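Local coordinates for ribonucleoside-diphosphate reductase, alpha chain (PDB 6DQX), which probably catalyses, as the catalytic subunit of a class Id ribonucleotide reductase, the reduction of ribonucleoside diphosphates to deoxyribonucleoside diphosphates, at residues A[84-89]-A[292-297]; A[135-140]-A[269-274]; A[322-327]-A[335-340]. All blocks are in the same frame, centred on the assembly; numbering follows the deposited sequence.

Contact 1: A[84-89]-A[292-297]; sequences YFSLSS and LSSMNL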
ATOM      1  N   TYR A  84     -39.658  -1.040  14.901  1.00 14.76           N
ATOM      2  CA  TYR A  84     -39.172  -2.422  15.067  1.00 15.08           C
ATOM      3  C   TYR A  84     -37.804  -2.682  14.456  1.00 15.53           C
ATOM      4  O   TYR A  84     -37.179  -3.670  14.842  1.00 16.63           O
ATOM      5  CB  TYR A  84     -40.133  -3.424  14.429  1.00 14.70           C
ATOM      6  CG  TYR A  84     -41.547  -3.438  14.982  1.00 15.27           C
ATOM      7  CD1 TYR A  84     -41.870  -2.851  16.206  1.00 15.56           C
ATOM      8  CD2 TYR A  84     -42.547  -4.083  14.288  1.00 15.53           C
ATOM      9  CE1 TYR A  84     -43.159  -2.888  16.697  1.00 15.99           C
ATOM     10  CE2 TYR A  84     -43.846  -4.140  14.782  1.00 16.40           C
ATOM     11  CZ  TYR A  84     -44.142  -3.540  15.979  1.00 16.81           C
ATOM     12  OH  TYR A  84     -45.441  -3.592  16.464  1.00 18.52           O
ATOM     13  N   PHE A  85     -37.400  -1.862  13.476  1.00 15.24           N
ATOM     14  CA  PHE A  85     -36.189  -2.061  12.634  1.00 15.73           C
ATOM     15  C   PHE A  85     -35.207  -0.937  12.769  1.00 16.49           C
ATOM     16  O   PHE A  85     -35.574   0.227  12.641  1.00 17.16           O
ATOM     17  CB  PHE A  85     -36.513  -2.024  11.122  1.00 15.36           C
ATOM     18  CG  PHE A  85     -37.333  -3.152  10.614  1.00 14.79           C
ATOM     19  CD1 PHE A  85     -37.536  -4.315  11.341  1.00 14.28           C
ATOM     20  CD2 PHE A  85     -37.882  -3.062   9.336  1.00 14.63           C
ATOM     21  CE1 PHE A  85     -38.303  -5.327  10.825  1.00 14.05           C
ATOM     22  CE2 PHE A  85     -38.643  -4.084   8.813  1.00 14.19           C
ATOM     23  CZ  PHE A  85     -38.858  -5.223   9.567  1.00 14.10           C
ATOM     24  N   SER A  86     -33.939  -1.282  12.902  1.00 16.56           N
ATOM     25  CA  SER A  86     -32.848  -0.348  12.677  1.00 17.48           C
ATOM     26  C   SER A  86     -32.123  -0.833  11.426  1.00 17.23           C
ATOM     27  O   SER A  86     -31.916  -2.022  11.267  1.00 16.23           O
ATOM     28  CB  SER A  86     -31.915  -0.362  13.886  1.00 18.75           C
ATOM     29  OG  SER A  86     -30.634   0.138  13.574  1.00 21.29           O
ATOM     30  N   LEU A  87     -31.733   0.097  10.550  1.00 16.17           N
ATOM     31  CA  LEU A  87     -30.991  -0.221   9.335  1.00 16.52           C
ATOM     32  C   LEU A  87     -29.567   0.255   9.513  1.00 16.47           C
ATOM     33  O   LEU A  87     -29.315   1.246  10.225  1.00 16.60           O
ATOM     34  CB  LEU A  87     -31.613   0.456   8.107  1.00 16.81           C
ATOM     35  CG  LEU A  87     -33.120   0.313   7.939  1.00 17.10           C
ATOM     36  CD1 LEU A  87     -33.540   1.017   6.675  1.00 18.07           C
ATOM     37  CD2 LEU A  87     -33.532  -1.144   7.914  1.00 17.19           C
ATOM     38  N   SER A  88     -28.633  -0.444   8.879  1.00 16.16           N
ATOM     39  CA  SER A  88     -27.218  -0.118   9.015  1.00 16.57           C
ATOM     40  C   SER A  88     -26.914   1.204   8.317  1.00 16.94           C
ATOM     41  O   SER A  88     -27.634   1.617   7.393  1.00 15.55           O
ATOM     42  CB  SER A  88     -26.339  -1.204   8.405  1.00 16.24           C
ATOM     43  OG  SER A  88     -26.427  -1.158   6.995  1.00 15.99           O
ATOM     44  N   SER A  89     -25.827   1.838   8.738  1.00 18.30           N
ATOM     45  CA  SER A  89     -25.442   3.110   8.116  1.00 18.35           C
ATOM     46  C   SER A  89     -25.101   2.983   6.625  1.00 18.17           C
ATOM     47  O   SER A  89     -25.479   3.862   5.876  1.00 17.61           O
ATOM     48  CB  SER A  89     -24.367   3.856   8.915  1.00 20.08           C
ATOM     49  OG  SER A  89     -23.155   3.178   8.943  1.00 23.82           O
ATOM     50  N   LEU A 292     -26.091  -5.939   7.465  1.00 15.82           N
ATOM     51  CA  LEU A 292     -26.764  -6.010   8.747  1.00 16.03           C
ATOM     52  C   LEU A 292     -27.898  -5.047   8.836  1.00 14.19           C
ATOM     53  O   LEU A 292     -27.948  -4.036   8.142  1.00 13.08           O
ATOM     54  CB  LEU A 292     -25.783  -5.799   9.895  1.00 18.20           C
ATOM     55  CG  LEU A 292     -25.219  -4.435  10.255  1.00 20.18           C
ATOM     56  CD1 LEU A 292     -26.170  -3.627  11.130  1.00 21.02           C
ATOM     57  CD2 LEU A 292     -23.875  -4.561  10.981  1.00 21.82           C
ATOM     58  N   SER A 293     -28.830  -5.414   9.696  1.00 12.47           N
ATOM     59  CA  SER A 293     -29.847  -4.533  10.201  1.00 12.06           C
ATOM     60  C   SER A 293     -30.327  -5.247  11.473  1.00 11.70           C
ATOM     61  O   SER A 293     -29.900  -6.377  11.732  1.00 11.57           O
ATOM     62  CB  SER A 293     -30.963  -4.299   9.179  1.00 12.10           C
ATOM     63  OG  SER A 293     -30.567  -3.416   8.139  1.00 12.85           O
ATOM     64  N   SER A 294     -31.136  -4.579  12.274  1.00 11.48           N
ATOM     65  CA  SER A 294     -31.358  -5.012  13.670  1.00 12.30           C
ATOM     66  C   SER A 294     -32.802  -4.897  14.123  1.00 11.51           C
ATOM     67  O   SER A 294     -33.502  -3.923  13.807  1.00 12.21           O
ATOM     68  CB  SER A 294     -30.480  -4.204  14.624  1.00 13.01           C
ATOM     69  OG  SER A 294     -29.161  -4.006  14.082  1.00 15.71           O
ATOM     70  N   MET A 295     -33.230  -5.906  14.864  1.00 11.37           N
ATOM     71  CA  MET A 295     -34.548  -5.890  15.491  1.00 11.48           C
ATOM     72  C   MET A 295     -34.509  -5.153  16.825  1.00 11.22           C
ATOM     73  O   MET A 295     -33.630  -5.380  17.621  1.00 11.30           O
ATOM     74  CB  MET A 295     -35.041  -7.314  15.722  1.00 11.65           C
ATOM     75  CG  MET A 295     -35.352  -8.106  14.448  1.00 12.30           C
ATOM     76  SD  MET A 295     -36.630  -7.437  13.383  1.00 12.99           S
ATOM     77  CE  MET A 295     -38.039  -7.349  14.476  1.00 13.37           C
ATOM     78  N   ASN A 296     -35.513  -4.311  17.076  1.00 11.14           N
ATOM     79  CA  ASN A 296     -35.584  -3.542  18.303  1.00 11.06           C
ATOM     80  C   ASN A 296     -36.296  -4.390  19.341  1.00 11.25           C
ATOM     81  O   ASN A 296     -37.532  -4.501  19.320  1.00 10.96           O
ATOM     82  CB  ASN A 296     -36.370  -2.254  18.080  1.00 10.94           C
ATOM     83  CG  ASN A 296     -36.338  -1.330  19.266  1.00 11.32           C
ATOM     84  OD1 ASN A 296     -35.810  -1.662  20.318  1.00 11.91           O
ATOM     85  ND2 ASN A 296     -36.979  -0.159  19.122  1.00 12.32           N
ATOM     86  N   LEU A 297     -35.519  -4.940  20.260  1.00 11.38           N
ATOM     87  CA  LEU A 297     -36.077  -5.822  21.303  1.00 12.31           C
ATOM     88  C   LEU A 297     -36.983  -5.111  22.301  1.00 13.00           C
ATOM     89  O   LEU A 297     -37.768  -5.780  22.999  1.00 12.05           O
ATOM     90  CB  LEU A 297     -34.968  -6.525  22.050  1.00 12.71           C
ATOM     91  CG  LEU A 297     -34.012  -7.362  21.199  1.00 12.25           C
ATOM     92  CD1 LEU A 297     -33.060  -8.129  22.082  1.00 12.37           C
ATOM     93  CD2 LEU A 297     -34.708  -8.310  20.232  1.00 12.09           C
TER
HETATM   94  O   HOH W   1     -28.778  -1.658  12.502  1.00 13.11           O
HETATM   95  O   HOH W   2     -24.991  -3.416   6.074  1.00 12.47           O

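Contact 2: A[135-140]-A[269-274]; sequences SAYFGD and VHASNL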
ATOM      1  N   SER A 135     -11.021  -5.855   7.446  1.00 13.39           N
ATOM      2  CA  SER A 135     -10.220  -6.679   8.322  1.00 13.30           C
ATOM      3  C   SER A 135      -9.484  -7.715   7.514  1.00 12.90           C
ATOM      4  O   SER A 135      -9.895  -8.069   6.386  1.00 13.02           O
ATOM      5  CB  SER A 135     -11.125  -7.375   9.375  1.00 13.17           C
ATOM      6  OG  SER A 135     -12.068  -8.205   8.710  1.00 13.65           O
ATOM      7  N   ALA A 136      -8.443  -8.271   8.111  1.00 12.41           N
ATOM      8  CA  ALA A 136      -7.706  -9.337   7.469  1.00 12.54           C
ATOM      9  C   ALA A 136      -6.976 -10.278   8.397  1.00 12.05           C
ATOM     10  O   ALA A 136      -6.574  -9.921   9.529  1.00 12.11           O
ATOM     11  CB  ALA A 136      -6.734  -8.746   6.415  1.00 11.91           C
ATOM     12  N   TYR A 137      -6.780 -11.489   7.912  1.00 12.52           N
ATOM     13  CA  TYR A 137      -6.042 -12.518   8.645  1.00 13.07           C
ATOM     14  C   TYR A 137      -4.586 -12.582   8.168  1.00 13.60           C
ATOM     15  O   TYR A 137      -4.345 -12.843   6.994  1.00 14.25           O
ATOM     16  CB  TYR A 137      -6.686 -13.879   8.457  1.00 13.65           C
ATOM     17  CG  TYR A 137      -5.967 -15.022   9.136  1.00 13.37           C
ATOM     18  CD1 TYR A 137      -5.837 -15.068  10.530  1.00 14.38           C
ATOM     19  CD2 TYR A 137      -5.413 -16.052   8.404  1.00 13.49           C
ATOM     20  CE1 TYR A 137      -5.185 -16.134  11.158  1.00 14.40           C
ATOM     21  CE2 TYR A 137      -4.737 -17.115   9.019  1.00 13.71           C
ATOM     22  CZ  TYR A 137      -4.634 -17.143  10.402  1.00 14.07           C
ATOM     23  OH  TYR A 137      -3.997 -18.189  11.033  1.00 13.85           O
ATOM     24  N   PHE A 138      -3.668 -12.431   9.122  1.00 13.92           N
ATOM     25  CA  PHE A 138      -2.194 -12.386   8.893  1.00 14.74           C
ATOM     26  C   PHE A 138      -1.467 -13.667   9.261  1.00 16.09           C
ATOM     27  O   PHE A 138      -0.251 -13.798   9.006  1.00 16.98           O
ATOM     28  CB  PHE A 138      -1.591 -11.220   9.691  1.00 14.86           C
ATOM     29  CG  PHE A 138      -1.893  -9.879   9.121  1.00 14.68           C
ATOM     30  CD1 PHE A 138      -3.153  -9.318   9.250  1.00 14.64           C
ATOM     31  CD2 PHE A 138      -0.912  -9.150   8.442  1.00 14.22           C
ATOM     32  CE1 PHE A 138      -3.451  -8.079   8.740  1.00 14.56           C
ATOM     33  CE2 PHE A 138      -1.214  -7.913   7.939  1.00 14.84           C
ATOM     34  CZ  PHE A 138      -2.475  -7.361   8.069  1.00 15.25           C
ATOM     35  N   GLY A 139      -2.174 -14.630   9.852  1.00 15.51           N
ATOM     36  CA  GLY A 139      -1.526 -15.769  10.482  1.00 15.92           C
ATOM     37  C   GLY A 139      -0.854 -16.805   9.602  1.00 16.30           C
ATOM     38  O   GLY A 139      -0.101 -17.646  10.105  1.00 17.38           O
ATOM     39  N   ASP A 140      -1.131 -16.792   8.301  1.00 16.74           N
ATOM     40  CA  ASP A 140      -0.436 -17.687   7.381  1.00 18.42           C
ATOM     41  C   ASP A 140       0.773 -17.033   6.706  1.00 18.07           C
ATOM     42  O   ASP A 140       1.462 -17.691   5.930  1.00 19.89           O
ATOM     43  CB  ASP A 140      -1.416 -18.292   6.362  1.00 19.47           C
ATOM     44  CG  ASP A 140      -2.235 -19.452   6.951  1.00 20.39           C
ATOM     45  OD1 ASP A 140      -1.867 -20.004   7.999  1.00 19.75           O
ATOM     46  OD2 ASP A 140      -3.233 -19.838   6.324  1.00 22.54           O
ATOM     47  N   VAL A 269     -12.966 -20.587   9.532  1.00 13.49           N
ATOM     48  CA  VAL A 269     -13.059 -19.207   9.950  1.00 13.15           C
ATOM     49  C   VAL A 269     -11.702 -18.882  10.581  1.00 13.21           C
ATOM     50  O   VAL A 269     -11.396 -19.365  11.670  1.00 12.42           O
ATOM     51  CB  VAL A 269     -14.235 -18.950  10.937  1.00 13.16           C
ATOM     52  CG1 VAL A 269     -14.291 -17.484  11.344  1.00 12.73           C
ATOM     53  CG2 VAL A 269     -15.567 -19.345  10.287  1.00 13.28           C
ATOM     54  N   HIS A 270     -10.875 -18.094   9.874  1.00 13.04           N
ATOM     55  CA  HIS A 270      -9.536 -17.751  10.353  1.00 12.80           C
ATOM     56  C   HIS A 270      -9.532 -16.637  11.360  1.00 12.57           C
ATOM     57  O   HIS A 270      -8.610 -16.540  12.194  1.00 13.63           O
ATOM     58  CB  HIS A 270      -8.628 -17.312   9.178  1.00 13.15           C
ATOM     59  CG  HIS A 270      -8.509 -18.325   8.084  1.00 13.57           C
ATOM     60  ND1 HIS A 270      -7.802 -19.496   8.231  1.00 14.15           N
ATOM     61  CD2 HIS A 270      -8.972 -18.324   6.814  1.00 14.45           C
ATOM     62  CE1 HIS A 270      -7.868 -20.193   7.109  1.00 14.77           C
ATOM     63  NE2 HIS A 270      -8.555 -19.491   6.225  1.00 14.78           N
ATOM     64  N   ALA A 271     -10.512 -15.742  11.222  1.00 12.57           N
ATOM     65  CA  ALA A 271     -10.537 -14.456  11.897  1.00 12.83           C
ATOM     66  C   ALA A 271     -11.960 -13.918  11.897  1.00 12.88           C
ATOM     67  O   ALA A 271     -12.816 -14.374  11.130  1.00 13.28           O
ATOM     68  CB  ALA A 271      -9.633 -13.457  11.159  1.00 13.18           C
ATOM     69  N   SER A 272     -12.196 -12.924  12.728  1.00 12.92           N
ATOM     70  CA  SER A 272     -13.443 -12.154  12.675  1.00 13.17           C
ATOM     71  C   SER A 272     -13.247 -10.808  11.959  1.00 13.61           C
ATOM     72  O   SER A 272     -12.254 -10.608  11.209  1.00 14.15           O
ATOM     73  CB  SER A 272     -14.025 -12.057  14.105  1.00 13.13           C
ATOM     74  OG  SER A 272     -15.296 -11.411  14.119  1.00 12.74           O
ATOM     75  N   ASN A 273     -14.190  -9.894  12.131  1.00 13.39           N
ATOM     76  CA  ASN A 273     -14.216  -8.633  11.417  1.00 12.60           C
ATOM     77  C   ASN A 273     -13.759  -7.499  12.330  1.00 12.68           C
ATOM     78  O   ASN A 273     -13.265  -7.737  13.422  1.00 12.34           O
ATOM     79  CB  ASN A 273     -15.613  -8.348  10.895  1.00 12.13           C
ATOM     80  CG  ASN A 273     -16.599  -8.073  12.016  1.00 11.70           C
ATOM     81  OD1 ASN A 273     -16.629  -8.821  12.979  1.00 12.37           O
ATOM     82  ND2 ASN A 273     -17.358  -6.993  11.925  1.00 11.77           N
ATOM     83  N   LEU A 274     -13.937  -6.264  11.865  1.00 13.75           N
ATOM     84  CA  LEU A 274     -13.555  -5.084  12.633  1.00 14.72           C
ATOM     85  C   LEU A 274     -14.183  -5.044  14.033  1.00 14.70           C
ATOM     86  O   LEU A 274     -13.542  -4.597  14.978  1.00 14.26           O
ATOM     87  CB  LEU A 274     -13.961  -3.836  11.860  1.00 16.05           C
ATOM     88  CG  LEU A 274     -13.576  -2.490  12.441  1.00 17.96           C
ATOM     89  CD1 LEU A 274     -12.074  -2.339  12.397  1.00 18.86           C
ATOM     90  CD2 LEU A 274     -14.237  -1.377  11.634  1.00 19.04           C
TER
HETATM   91  O   HOH W   3     -10.927 -10.877   8.750  1.00 15.34           O
HETATM   92  O   HOH W   4      -6.545 -20.455  10.441  1.00 19.35           O

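Contact 3: A[322-327]-A[335-340]; sequences EFIEKS and RAHRFA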
ATOM      1  N   GLU A 322     -27.969  -6.361  -4.167  1.00 19.88           N
ATOM      2  CA  GLU A 322     -27.372  -5.083  -4.578  1.00 20.27           C
ATOM      3  C   GLU A 322     -25.848  -5.086  -4.521  1.00 19.87           C
ATOM      4  O   GLU A 322     -25.182  -4.619  -5.475  1.00 18.54           O
ATOM      5  CB  GLU A 322     -27.900  -3.897  -3.763  1.00 21.80           C
ATOM      6  CG  GLU A 322     -27.251  -2.589  -4.189  1.00 22.71           C
ATOM      7  CD  GLU A 322     -27.836  -1.385  -3.531  1.00 24.12           C
ATOM      8  OE1 GLU A 322     -28.896  -0.944  -3.995  1.00 26.24           O
ATOM      9  OE2 GLU A 322     -27.224  -0.880  -2.564  1.00 26.05           O
ATOM     10  N   PHE A 323     -25.281  -5.563  -3.406  1.00 18.13           N
ATOM     11  CA  PHE A 323     -23.839  -5.661  -3.329  1.00 17.42           C
ATOM     12  C   PHE A 323     -23.307  -6.489  -4.501  1.00 17.88           C
ATOM     13  O   PHE A 323     -22.319  -6.093  -5.140  1.00 18.52           O
ATOM     14  CB  PHE A 323     -23.320  -6.221  -1.996  1.00 17.35           C
ATOM     15  CG  PHE A 323     -21.874  -6.575  -2.044  1.00 16.91           C
ATOM     16  CD1 PHE A 323     -20.897  -5.583  -1.889  1.00 17.19           C
ATOM     17  CD2 PHE A 323     -21.467  -7.866  -2.344  1.00 16.20           C
ATOM     18  CE1 PHE A 323     -19.555  -5.898  -2.005  1.00 17.53           C
ATOM     19  CE2 PHE A 323     -20.118  -8.185  -2.460  1.00 16.64           C
ATOM     20  CZ  PHE A 323     -19.163  -7.202  -2.284  1.00 17.84           C
ATOM     21  N   ILE A 324     -23.927  -7.632  -4.765  1.00 17.32           N
ATOM     22  CA  ILE A 324     -23.473  -8.505  -5.856  1.00 17.40           C
ATOM     23  C   ILE A 324     -23.505  -7.717  -7.170  1.00 18.17           C
ATOM     24  O   ILE A 324     -22.505  -7.730  -7.895  1.00 18.58           O
ATOM     25  CB  ILE A 324     -24.282  -9.823  -5.902  1.00 17.61           C
ATOM     26  CG1 ILE A 324     -23.915 -10.703  -4.693  1.00 17.44           C
ATOM     27  CG2 ILE A 324     -24.063 -10.615  -7.207  1.00 17.19           C
ATOM     28  CD1 ILE A 324     -24.994 -11.691  -4.309  1.00 16.57           C
ATOM     29  N   GLU A 325     -24.616  -7.040  -7.463  1.00 18.79           N
ATOM     30  CA  GLU A 325     -24.768  -6.310  -8.748  1.00 21.62           C
ATOM     31  C   GLU A 325     -23.733  -5.181  -8.882  1.00 22.21           C
ATOM     32  O   GLU A 325     -23.132  -4.996  -9.954  1.00 21.32           O
ATOM     33  CB  GLU A 325     -26.193  -5.759  -8.889  1.00 23.26           C
ATOM     34  CG  GLU A 325     -26.523  -4.974 -10.160  1.00 25.72           C
ATOM     35  CD  GLU A 325     -26.272  -5.745 -11.453  1.00 28.82           C
ATOM     36  OE1 GLU A 325     -26.005  -5.078 -12.482  1.00 30.85           O
ATOM     37  OE2 GLU A 325     -26.334  -7.003 -11.453  1.00 30.90           O
ATOM     38  N   LYS A 326     -23.534  -4.436  -7.798  1.00 21.96           N
ATOM     39  CA  LYS A 326     -22.595  -3.314  -7.782  1.00 22.90           C
ATOM     40  C   LYS A 326     -21.142  -3.736  -7.868  1.00 22.75           C
ATOM     41  O   LYS A 326     -20.331  -3.060  -8.537  1.00 23.41           O
ATOM     42  CB  LYS A 326     -22.791  -2.457  -6.528  1.00 23.85           C
ATOM     43  CG  LYS A 326     -24.028  -1.591  -6.557  1.00 26.09           C
ATOM     44  CD  LYS A 326     -24.017  -0.647  -5.367  1.00 28.68           C
ATOM     45  CE  LYS A 326     -25.067   0.433  -5.478  1.00 29.59           C
ATOM     46  NZ  LYS A 326     -24.813   1.438  -4.403  1.00 29.93           N
ATOM     47  N   SER A 327     -20.799  -4.823  -7.175  1.00 19.98           N
ATOM     48  CA  SER A 327     -19.419  -5.305  -7.124  1.00 20.21           C
ATOM     49  C   SER A 327     -18.938  -6.068  -8.349  1.00 20.08           C
ATOM     50  O   SER A 327     -17.737  -6.301  -8.465  1.00 20.41           O
ATOM     51  CB  SER A 327     -19.185  -6.183  -5.887  1.00 19.04           C
ATOM     52  OG  SER A 327     -19.986  -7.334  -5.930  1.00 18.15           O
ATOM     53  N   ARG A 335     -12.909 -10.964  -5.064  1.00 16.00           N
ATOM     54  CA  ARG A 335     -12.963 -12.030  -4.050  1.00 15.83           C
ATOM     55  C   ARG A 335     -14.225 -11.893  -3.212  1.00 15.11           C
ATOM     56  O   ARG A 335     -14.787 -12.909  -2.802  1.00 14.95           O
ATOM     57  CB  ARG A 335     -11.729 -12.037  -3.142  1.00 16.40           C
ATOM     58  CG  ARG A 335     -10.439 -12.346  -3.889  1.00 16.79           C
ATOM     59  CD  ARG A 335      -9.362 -12.898  -3.000  1.00 17.58           C
ATOM     60  NE  ARG A 335      -8.874 -11.880  -2.075  1.00 18.54           N
ATOM     61  CZ  ARG A 335      -7.809 -12.006  -1.289  1.00 19.24           C
ATOM     62  NH1 ARG A 335      -7.119 -13.130  -1.246  1.00 19.34           N
ATOM     63  NH2 ARG A 335      -7.459 -11.002  -0.493  1.00 20.40           N
ATOM     64  N   ALA A 336     -14.632 -10.651  -2.946  1.00 14.66           N
ATOM     65  CA  ALA A 336     -15.860 -10.364  -2.192  1.00 14.49           C
ATOM     66  C   ALA A 336     -17.096 -10.621  -3.055  1.00 15.12           C
ATOM     67  O   ALA A 336     -18.111 -11.140  -2.579  1.00 13.70           O
ATOM     68  CB  ALA A 336     -15.862  -8.953  -1.691  1.00 14.03           C
ATOM     69  N   HIS A 337     -17.017 -10.233  -4.321  1.00 14.77           N
ATOM     70  CA  HIS A 337     -18.113 -10.532  -5.264  1.00 15.34           C
ATOM     71  C   HIS A 337     -18.386 -12.025  -5.312  1.00 15.15           C
ATOM     72  O   HIS A 337     -19.572 -12.446  -5.229  1.00 17.02           O
ATOM     73  CB  HIS A 337     -17.772 -10.001  -6.654  1.00 15.21           C
ATOM     74  CG  HIS A 337     -18.757 -10.394  -7.704  1.00 15.39           C
ATOM     75  ND1 HIS A 337     -19.929  -9.716  -7.893  1.00 16.37           N
ATOM     76  CD2 HIS A 337     -18.769 -11.418  -8.579  1.00 15.73           C
ATOM     77  CE1 HIS A 337     -20.619 -10.296  -8.859  1.00 15.82           C
ATOM     78  NE2 HIS A 337     -19.931 -11.323  -9.299  1.00 16.03           N
ATOM     79  N   ARG A 338     -17.313 -12.822  -5.408  1.00 15.21           N
ATOM     80  CA  ARG A 338     -17.391 -14.271  -5.425  1.00 15.25           C
ATOM     81  C   ARG A 338     -18.041 -14.787  -4.127  1.00 14.09           C
ATOM     82  O   ARG A 338     -18.991 -15.585  -4.159  1.00 13.29           O
ATOM     83  CB  ARG A 338     -16.007 -14.895  -5.601  1.00 16.58           C
ATOM     84  CG  ARG A 338     -16.023 -16.411  -5.592  1.00 17.95           C
ATOM     85  CD  ARG A 338     -14.682 -16.977  -5.980  1.00 20.12           C
ATOM     86  NE  ARG A 338     -14.610 -18.406  -5.719  1.00 20.63           N
ATOM     87  CZ  ARG A 338     -15.139 -19.369  -6.482  1.00 22.41           C
ATOM     88  NH1 ARG A 338     -15.826 -19.103  -7.579  1.00 22.52           N
ATOM     89  NH2 ARG A 338     -14.978 -20.627  -6.119  1.00 23.72           N
ATOM     90  N   PHE A 339     -17.542 -14.316  -2.996  1.00 12.69           N
ATOM     91  CA  PHE A 339     -18.110 -14.733  -1.718  1.00 12.30           C
ATOM     92  C   PHE A 339     -19.584 -14.458  -1.607  1.00 12.37           C
ATOM     93  O   PHE A 339     -20.356 -15.359  -1.260  1.00 13.72           O
ATOM     94  CB  PHE A 339     -17.395 -14.070  -0.515  1.00 12.46           C
ATOM     95  CG  PHE A 339     -17.950 -14.519   0.810  1.00 11.67           C
ATOM     96  CD1 PHE A 339     -19.061 -13.899   1.348  1.00 12.28           C
ATOM     97  CD2 PHE A 339     -17.369 -15.577   1.490  1.00 11.89           C
ATOM     98  CE1 PHE A 339     -19.581 -14.289   2.577  1.00 12.27           C
ATOM     99  CE2 PHE A 339     -17.889 -16.005   2.707  1.00 12.33           C
ATOM    100  CZ  PHE A 339     -18.994 -15.365   3.245  1.00 12.39           C
ATOM    101  N   ALA A 340     -19.983 -13.221  -1.866  1.00 12.15           N
ATOM    102  CA  ALA A 340     -21.383 -12.840  -1.781  1.00 12.38           C
ATOM    103  C   ALA A 340     -22.256 -13.697  -2.706  1.00 12.57           C
ATOM    104  O   ALA A 340     -23.278 -14.208  -2.268  1.00 12.09           O
ATOM    105  CB  ALA A 340     -21.597 -11.389  -2.109  1.00 11.92           C
TER

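Contact 1: A[84-89]-A[292-297]
Phe85 and Met295 face each other as a non-hydrogen-bonded antiparallel pair, their side chains rising from the same face of the sheet and running side by side. The bend of Met295 at chi2 (-61°) sets SD beside the Phe85 ring, and a second bend at chi3 (-57°) turns CE back toward Tyr84. SD comes in at the ring edge and not over the face, 3.7 Å from Phe85 CE1, a Met-aromatic contact in which the sulfur lies close to the ring plane. The methyl CE nears Tyr84 CB at 4.4 Å. On this face Leu312 of helix 308-327 packs on both Phe85 and Met295, while Phe76 of helix 72-82 meets the Phe85 ring.

The opposite face carries Ser86 and Ser294, a hydrogen-bonded pair. Ser86 N donates to Ser294 O (2.8 Å), and Ser294 N returns a bond to Ser86 O (2.9 Å). The two hydroxyls are joined by one water, 2.8 Å from Ser86 OG and 2.9 Å from Ser294 OG. A third backbone bond runs from Asn296 N to Tyr84 O. The Asn296 amide turns to other partners, its ND2 giving a hydrogen bond to Gly83 O.

Toward Ser88 the pairing loosens. Ser293 OG turns back to its own chain, donating to Leu292 O at 2.7 Å, and the Ser88 methylene rests on that same carbonyl and on Leu292 CD1. A second water links Ser88 OG to Leu292 N, while Ser88 OG also caps the following helix at Ile91 N. Strand 85-87 thus forms a short antiparallel ladder with strand 288-296, whose other neighbours include the parallel strand 347-351, within the mixed sheet of the reductase barrel fold.

Contact 2: A[135-140]-A[269-274]
Within the ribonucleotide reductase barrel domain, the loop between helix 260-264 and strand 288-296 passes along strand 134-137, running roughly against it, and the two meet mainly through the Tyr137 and His270 side chains, with waters at both ends. Tyr137 CG stands anti to its own N (chi1 178°), which carries the ring out to the loop, where His270 CB settles over one face. This CH-pi contact puts CB 3.6 Å from the ring centroid and only 16° off the normal. The opposite face is covered from its own chain by Gly139 N, so the phenol is held between the methylene and the turn that follows the strand. The imidazole lies nearly parallel to the phenol, planes at 15°, but slid so far aside, with centroids 5.0 Å apart, that the rings barely overlap. Next along the loop, Ala271 CB meets Tyr137 CB at 4.0 Å.

Water supplies polar links at both ends. One molecule donates to Ser272 O at 2.8 Å and lies 2.9 Å from Ser135 OG. Another sits in the imidazole plane, 2.7 Å from His270 ND1, and gives only a weak bond to Tyr137 OH, whose main partner is Asp186. A bound magnesium ion lies nearby, about 4 Å from the nearest part of the Tyr137 side chain.

Strand 134-137 is flanked by the parallel strands 105-109 and 181-186. Tyr109, on the first, meets the His270 ring, and Tyr184, on the second, touches Ala271 and Ser272 and hydrogen-bonds Asn273 O through its hydroxyl, so the loop is packed against both neighbouring strands.

Contact 3: A[322-327]-A[335-340]
Ala340 CB is the small bump that fits into the hollow between Phe323 and Ile324, 3.5 Å from both Phe323 CD2 and Ile324 CG1. The axes of the two helical segments run 9.3 Å apart at closest and 146° apart in direction. Phe323 has its CG anti to the backbone N (chi1 168°), and from there the ring reaches over to the second helix and presents its edge. Ala340 CB lies at that edge beside CD2 and CE2, and Ala336, one turn earlier, fills in at the tip, its CB 3.8 Å from Phe323 CZ. The carbonyl of Ala336 lies at the same edge, near the ring plane. One face of the ring is covered from its own helix by Ser327 OG, offset toward the rim. Ile324 continues the wall past Ala340: its CD1 touches the Ala340 carbonyl, while its CG2 branch turns to His337 CE1.

His337 is the larger protrusion of the second helix. It reaches the last turn of the first helix, crossing Ile324 at about a right angle. Its ND1 donates to Ser327 OG at 3.1 Å, with the oxygen in the imidazole plane, and weakly to Ile324 O at 3.3 Å. Ser327 OG in turn donates to Phe323 O (2.8 Å), a carbonyl that also accepts from Ser327 N. The hydroxyl therefore relays from the imidazole to its own helix, and the bond to it, with the weak one to Ile324 O, probably helps set the rotation of the imidazole.

Val289 of strand 288-296 touches Phe323, Ala336 and Ala340, so the apolar side of the pair packs on the sheet. Helix 308-327, joined by a short connection to helix 334-343, forms a roughly antiparallel alpha-alpha hairpin, packed through these three residues on the barrel domain.

Overall arrangement
From the N terminus, segment 84-89 comes first, and contact 1 closes only when the chain returns at 292-297, more than 200 residues later. Contact 2 is nested inside that loop: the chain passes through strand 134-137 and comes back beside it at 269-274, shortly before strand 288-296. Contact 3 follows in series, a short hairpin formed after both have closed. Contacts 1 and 2 reach the same mixed sheet on opposite sides of the chain's centre, their own centres about 26 Å apart. Helix 308-327 connects contacts 1 and 3, packing on the sheet near Met295 through Leu312 and forming the hairpin at its far end. The three contacts do not touch.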